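Local coordinates for maleylacetate reductase (Agrobacterium tumefaciens, PDB 3HL0), which probably catalyses the NADH-dependent reduction of maleylacetate to 3-oxoadipate, as an NAD-binding member of the iron-containing alcohol dehydrogenase family, at residues S124-L130 and R142-P148; A79-R84 and I106-A112. All blocks are in the same frame, centred on the assembly; numbering follows the deposited sequence.

Contact 1 (124-130 with 142-148) and contact 2 (79-84 with 106-112) have centres about 15 Å apart in the same nucleotide-binding part of the chain, and follow one another in sequence. They meet through light packing: Leu130 CD2 lies 4.0 Å from Leu108 CD2, and Glu145 OE2 lies 3.8 Å from Leu108 CD1. Helix 97-110 connects them, since it supplies one side of contact 2 and also sends Lys104 to carbonyl oxygens of contact 1. Contact 1 binds the nicotinamide amide of NAD directly. Contact 2 stands further back, the side chain of Arg109 being about 13 Å from NAD and that of Ala112 about 7 Å from a bound calcium ion.

Contact 1. Residues S124-L130 and R142-P148. With NAD (nicotinamide-adenine-dinucleotide), chain D.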
# COMPACT_ATOMS: atom_id res chain seq x y z
N SER A 124 11.63 -12.20 4.75
CA SER A 124 11.62 -12.12 6.25
C SER A 124 11.45 -13.48 6.90
O SER A 124 11.91 -13.70 8.05
CB SER A 124 10.43 -11.26 6.66
OG SER A 124 10.44 -11.01 8.07
N GLU A 125 10.77 -14.39 6.19
CA GLU A 125 10.48 -15.74 6.71
C GLU A 125 11.72 -16.56 7.16
O GLU A 125 11.57 -17.53 7.94
CB GLU A 125 9.66 -16.54 5.72
CG GLU A 125 10.40 -16.77 4.40
CD GLU A 125 10.21 -15.67 3.34
OE1 GLU A 125 9.74 -14.55 3.64
OE2 GLU A 125 10.54 -15.96 2.17
N VAL A 126 12.90 -16.19 6.64
CA VAL A 126 14.14 -16.89 7.04
C VAL A 126 15.18 -15.94 7.64
O VAL A 126 16.40 -16.19 7.58
CB VAL A 126 14.78 -17.71 5.87
CG1 VAL A 126 13.94 -18.98 5.57
CG2 VAL A 126 14.93 -16.82 4.64
N THR A 127 14.69 -14.89 8.30
CA THR A 127 15.60 -14.04 9.05
C THR A 127 15.17 -13.92 10.51
O THR A 127 13.98 -14.08 10.84
CB THR A 127 15.69 -12.57 8.49
OG1 THR A 127 14.63 -11.79 9.06
CG2 THR A 127 15.70 -12.52 6.99
N PRO A 128 16.13 -13.63 11.40
CA PRO A 128 15.79 -13.46 12.81
C PRO A 128 15.52 -11.98 13.16
O PRO A 128 15.57 -11.61 14.34
CB PRO A 128 17.04 -13.98 13.53
CG PRO A 128 18.15 -13.50 12.63
CD PRO A 128 17.59 -13.69 11.20
N ILE A 129 15.23 -11.16 12.14
CA ILE A 129 15.11 -9.71 12.33
C ILE A 129 13.65 -9.28 12.45
O ILE A 129 12.80 -9.78 11.69
CB ILE A 129 15.76 -8.99 11.12
CG1 ILE A 129 17.20 -9.48 10.90
CG2 ILE A 129 15.74 -7.49 11.30
CD1 ILE A 129 17.74 -9.14 9.46
N LEU A 130 13.34 -8.37 13.39
CA LEU A 130 11.98 -7.86 13.52
C LEU A 130 12.00 -6.32 13.65
O LEU A 130 12.69 -5.81 14.52
CB LEU A 130 11.29 -8.49 14.75
CG LEU A 130 9.96 -7.85 15.15
CD1 LEU A 130 8.87 -8.01 14.07
CD2 LEU A 130 9.50 -8.42 16.52
N ARG A 142 16.90 -8.27 16.69
CA ARG A 142 17.05 -9.59 16.15
C ARG A 142 17.39 -10.58 17.25
O ARG A 142 17.90 -10.20 18.32
CB ARG A 142 18.11 -9.60 15.06
CG ARG A 142 19.51 -9.36 15.57
CD ARG A 142 20.47 -10.11 14.69
NE ARG A 142 20.54 -9.51 13.39
CZ ARG A 142 20.83 -10.16 12.26
NH1 ARG A 142 21.06 -11.47 12.24
NH2 ARG A 142 20.86 -9.48 11.13
N GLY A 143 17.07 -11.84 17.01
CA GLY A 143 17.44 -12.90 17.94
C GLY A 143 16.83 -14.22 17.53
O GLY A 143 15.89 -14.25 16.72
N PRO A 144 17.32 -15.33 18.12
CA PRO A 144 16.86 -16.67 17.76
C PRO A 144 15.37 -16.91 18.02
O PRO A 144 14.74 -17.72 17.31
CB PRO A 144 17.76 -17.61 18.60
CG PRO A 144 18.46 -16.72 19.60
CD PRO A 144 18.49 -15.34 19.00
N GLU A 145 14.80 -16.20 18.99
CA GLU A 145 13.37 -16.30 19.29
C GLU A 145 12.46 -15.69 18.19
O GLU A 145 11.23 -15.84 18.22
CB GLU A 145 13.05 -15.71 20.68
CG GLU A 145 13.13 -14.16 20.80
CD GLU A 145 14.56 -13.56 20.88
OE1 GLU A 145 15.57 -14.31 20.90
OE2 GLU A 145 14.65 -12.30 20.92
N ILE A 146 13.06 -14.99 17.23
CA ILE A 146 12.27 -14.38 16.13
C ILE A 146 12.25 -15.28 14.89
O ILE A 146 11.28 -15.24 14.10
CB ILE A 146 12.86 -12.99 15.79
CG1 ILE A 146 12.69 -12.08 17.02
CG2 ILE A 146 12.23 -12.37 14.51
CD1 ILE A 146 13.50 -10.83 16.96
N LEU A 147 13.33 -16.04 14.67
CA LEU A 147 13.46 -16.89 13.47
C LEU A 147 12.32 -17.90 13.35
O LEU A 147 12.13 -18.73 14.27
CB LEU A 147 14.80 -17.63 13.44
CG LEU A 147 15.10 -18.40 12.17
CD1 LEU A 147 15.22 -17.50 10.92
CD2 LEU A 147 16.38 -19.19 12.42
N PRO A 148 11.53 -17.84 12.24
CA PRO A 148 10.42 -18.82 12.14
C PRO A 148 10.87 -20.30 12.06
O PRO A 148 11.87 -20.62 11.41
CB PRO A 148 9.67 -18.40 10.86
CG PRO A 148 9.97 -16.92 10.77
CD PRO A 148 11.41 -16.77 11.22
PA NAD D . 3.75 -6.27 2.52
O1A NAD D . 3.83 -7.49 3.37
O2A NAD D . 3.69 -4.95 3.21
O5B NAD D . 2.61 -6.49 1.43
C5B NAD D . 2.15 -5.35 0.68
C4B NAD D . 0.72 -5.64 0.26
O4B NAD D . 0.72 -6.70 -0.69
C3B NAD D . -0.16 -6.07 1.45
O3B NAD D . -1.45 -5.44 1.43
C2B NAD D . -0.28 -7.56 1.22
O2B NAD D . -1.46 -8.12 1.76
C1B NAD D . -0.24 -7.68 -0.31
N9A NAD D . 0.21 -9.01 -0.79
C8A NAD D . 1.35 -9.69 -0.40
N7A NAD D . 1.41 -10.86 -1.07
C5A NAD D . 0.31 -10.96 -1.89
C6A NAD D . -0.12 -11.95 -2.77
N6A NAD D . 0.66 -12.96 -3.22
N1A NAD D . -1.33 -11.70 -3.43
C2A NAD D . -2.03 -10.53 -3.23
N3A NAD D . -1.60 -9.55 -2.37
C4A NAD D . -0.43 -9.78 -1.71
O3 NAD D . 5.07 -6.13 1.57
PN NAD D . 6.56 -6.77 1.72
O1N NAD D . 7.40 -5.95 0.80
O2N NAD D . 6.39 -8.20 1.49
O5D NAD D . 7.01 -6.49 3.22
C5D NAD D . 7.48 -5.21 3.65
C4D NAD D . 7.61 -5.27 5.17
O4D NAD D . 8.45 -6.37 5.50
C3D NAD D . 8.33 -4.03 5.68
O3D NAD D . 7.81 -3.73 6.99
C2D NAD D . 9.77 -4.47 5.76
O2D NAD D . 10.57 -3.72 6.66
C1D NAD D . 9.60 -5.92 6.20
N1N NAD D . 10.74 -6.76 5.87
C2N NAD D . 11.37 -7.36 6.91
C3N NAD D . 12.46 -8.17 6.66
C7N NAD D . 13.04 -8.80 7.86
O7N NAD D . 14.04 -9.65 7.60
N7N NAD D . 12.60 -8.50 9.11
C4N NAD D . 12.92 -8.45 5.33
C5N NAD D . 12.26 -7.82 4.27
C6N NAD D . 11.17 -6.98 4.56
O HOH W 1 12.93 -19.79 9.02
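Gly143 N donates to Pro128 O at 3.1 Å, the one direct hydrogen bond joining 124-130 to 142-148, with an N-H...O angle of 154°. The same oxygen also receives a CA-H...O contact from Arg142 CA, 3.1 Å away. Next to this point Ile129 and Arg142 form an antiparallel non-hydrogen-bonded pair, where the hairpin of strands 129-134 and 137-142 opens into loops.

Van der Waals packing surrounds these bonds. The Arg142 chain, bent at chi2 and chi3, runs alongside Ile129, and Ile129 CG1 lies over one face of its guanidinium, 3.6 Å above the plane. Pro128 CG reaches Arg142 NH1 obliquely. Ile146 CD1 meets Leu130 CB at 3.9 Å, while Leu147 turns its CD1 branch onto the backbone of Val126 and Thr127. The Pro148 ring packs on Glu125 O. A water lies within hydrogen-bonding distance of both Glu125 O and Pro148 O.

Toward NAD, Thr127 OG1 donates to the carboxamide O7N at 2.7 Å and accepts from Ile129 N, closing an ST turn; chi1 of 86° aims the hydroxyl at both. NAD N7N in turn donates to Ile129 O at 2.9 Å, an oxygen that Lys104 NZ also grips. With its oxygen and its nitrogen both engaged, the carboxamide should be restrained in rotation, which probably helps orient the nicotinamide ring for hydride transfer.

Contact 2. Residues A79-R84 and I106-A112; sequences AVEAYR and IALRTDA
Tyr83 lays one face of its ring over Ile106 and Thr110, with Ile106 CG2 4.1 Å from Tyr83 CD1 and Thr110 OG1 3.9 Å from Tyr83 CE2. CG stands anti to the backbone N (chi1 180°), which carries the ring across to the second helix. At its far end the phenol meets Ala112 obliquely, Ala112 CB lying 3.2 Å from Tyr83 OH.

The remaining packing is between methyl and methylene groups. Ile106 CD1 touches Ala79 CB at 3.7 Å. Val80 divides its methyls: CG1 meets Thr110 CG2 tip to tip at 3.7 Å, whereas CG2 faces the aliphatic Arg109 CD, the two side chains crossing at about a right angle. The Arg109 guanidinium bonds through NH1 to Gln132 OE1. Val80 CG1 also sits over the centre of the Arg84 guanidinium, within the same helix.

Thr110 is held by its own segment. Its OG1 donates to Ile106 O at 2.9 Å, from above the carbonyl plane and on the face opposite Arg109 N, and accepts from Ala112 N in an ST turn; these bonds fix the hydroxyl beneath the tyrosine ring. Helices 73-85 and 97-110, whose short segments cross at -61° with axes 10.3 Å apart, both pack on strand 90-95, where Val91 touches Tyr83 and Ile106. Such neighbouring helices covering a parallel sheet characterise the Rossmann-like alpha/beta nucleotide-binding domain of this family.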
# COMPACT_ATOMS: atom_id res chain seq x y z
N ALA A 79 -3.30 -8.63 18.68
CA ALA A 79 -3.12 -9.97 18.11
C ALA A 79 -2.73 -10.98 19.17
O ALA A 79 -3.14 -12.14 19.14
CB ALA A 79 -2.05 -9.94 17.00
N VAL A 80 -1.89 -10.55 20.11
CA VAL A 80 -1.50 -11.43 21.22
C VAL A 80 -2.71 -11.75 22.10
O VAL A 80 -2.87 -12.90 22.51
CB VAL A 80 -0.33 -10.81 22.06
CG1 VAL A 80 -0.07 -11.61 23.33
CG2 VAL A 80 0.94 -10.75 21.22
N GLU A 81 -3.56 -10.77 22.34
CA GLU A 81 -4.82 -11.04 23.04
C GLU A 81 -5.64 -12.08 22.26
O GLU A 81 -6.21 -12.98 22.86
CB GLU A 81 -5.61 -9.76 23.28
CG GLU A 81 -4.93 -8.84 24.28
CD GLU A 81 -5.49 -7.42 24.29
OE1 GLU A 81 -6.20 -7.03 23.33
OE2 GLU A 81 -5.22 -6.70 25.28
N ALA A 82 -5.65 -11.97 20.92
CA ALA A 82 -6.38 -12.93 20.09
C ALA A 82 -5.76 -14.34 20.15
O ALA A 82 -6.49 -15.34 20.30
CB ALA A 82 -6.44 -12.42 18.63
N TYR A 83 -4.42 -14.40 20.12
CA TYR A 83 -3.66 -15.65 20.27
C TYR A 83 -4.01 -16.35 21.59
O TYR A 83 -4.27 -17.56 21.64
CB TYR A 83 -2.15 -15.36 20.17
CG TYR A 83 -1.23 -16.55 20.31
CD1 TYR A 83 -0.84 -17.29 19.19
CD2 TYR A 83 -0.73 -16.92 21.57
CE1 TYR A 83 0.03 -18.37 19.31
CE2 TYR A 83 0.13 -18.00 21.69
CZ TYR A 83 0.50 -18.72 20.58
OH TYR A 83 1.35 -19.79 20.75
N ARG A 84 -4.03 -15.56 22.67
CA ARG A 84 -4.35 -16.11 23.98
C ARG A 84 -5.79 -16.59 24.04
O ARG A 84 -6.05 -17.75 24.41
CB ARG A 84 -4.03 -15.09 25.09
CG ARG A 84 -2.51 -14.89 25.19
CD ARG A 84 -2.07 -13.88 26.23
NE ARG A 84 -0.62 -13.90 26.34
CZ ARG A 84 0.14 -12.86 26.66
NH1 ARG A 84 -0.41 -11.67 26.88
NH2 ARG A 84 1.46 -13.01 26.71
N ILE A 106 4.39 -11.53 17.59
CA ILE A 106 3.60 -12.39 18.49
C ILE A 106 4.53 -13.44 19.11
O ILE A 106 4.50 -13.66 20.31
CB ILE A 106 2.42 -13.08 17.73
CG1 ILE A 106 1.39 -12.05 17.30
CG2 ILE A 106 1.78 -14.20 18.59
CD1 ILE A 106 0.40 -12.58 16.23
N ALA A 107 5.40 -14.06 18.31
CA ALA A 107 6.37 -15.02 18.83
C ALA A 107 7.28 -14.40 19.90
O ALA A 107 7.57 -15.05 20.93
CB ALA A 107 7.22 -15.61 17.68
N LEU A 108 7.71 -13.16 19.69
CA LEU A 108 8.55 -12.48 20.70
C LEU A 108 7.89 -12.43 22.08
O LEU A 108 8.57 -12.53 23.11
CB LEU A 108 8.92 -11.05 20.24
CG LEU A 108 9.76 -10.16 21.16
CD1 LEU A 108 11.17 -10.73 21.31
CD2 LEU A 108 9.83 -8.79 20.54
N ARG A 109 6.57 -12.31 22.09
CA ARG A 109 5.83 -12.04 23.30
C ARG A 109 5.24 -13.30 23.92
O ARG A 109 4.89 -13.31 25.10
CB ARG A 109 4.72 -11.03 22.99
CG ARG A 109 5.28 -9.63 22.76
CD ARG A 109 4.32 -8.75 22.02
NE ARG A 109 4.80 -7.37 21.98
CZ ARG A 109 5.61 -6.88 21.04
NH1 ARG A 109 6.07 -7.63 20.05
NH2 ARG A 109 5.99 -5.61 21.08
N THR A 110 5.14 -14.37 23.14
CA THR A 110 4.41 -15.56 23.59
C THR A 110 5.19 -16.86 23.38
O THR A 110 4.73 -17.94 23.78
CB THR A 110 3.12 -15.74 22.79
OG1 THR A 110 3.48 -16.07 21.44
CG2 THR A 110 2.24 -14.49 22.78
N ASP A 111 6.33 -16.76 22.71
CA ASP A 111 7.09 -17.92 22.22
C ASP A 111 6.27 -18.88 21.30
O ASP A 111 6.61 -20.06 21.17
CB ASP A 111 7.78 -18.68 23.36
CG ASP A 111 9.18 -19.16 22.98
OD1 ASP A 111 9.87 -18.47 22.18
OD2 ASP A 111 9.58 -20.23 23.49
N ALA A 112 5.22 -18.36 20.66
CA ALA A 112 4.46 -19.14 19.66
C ALA A 112 5.44 -19.70 18.64
O ALA A 112 6.35 -18.98 18.19
CB ALA A 112 3.47 -18.22 18.93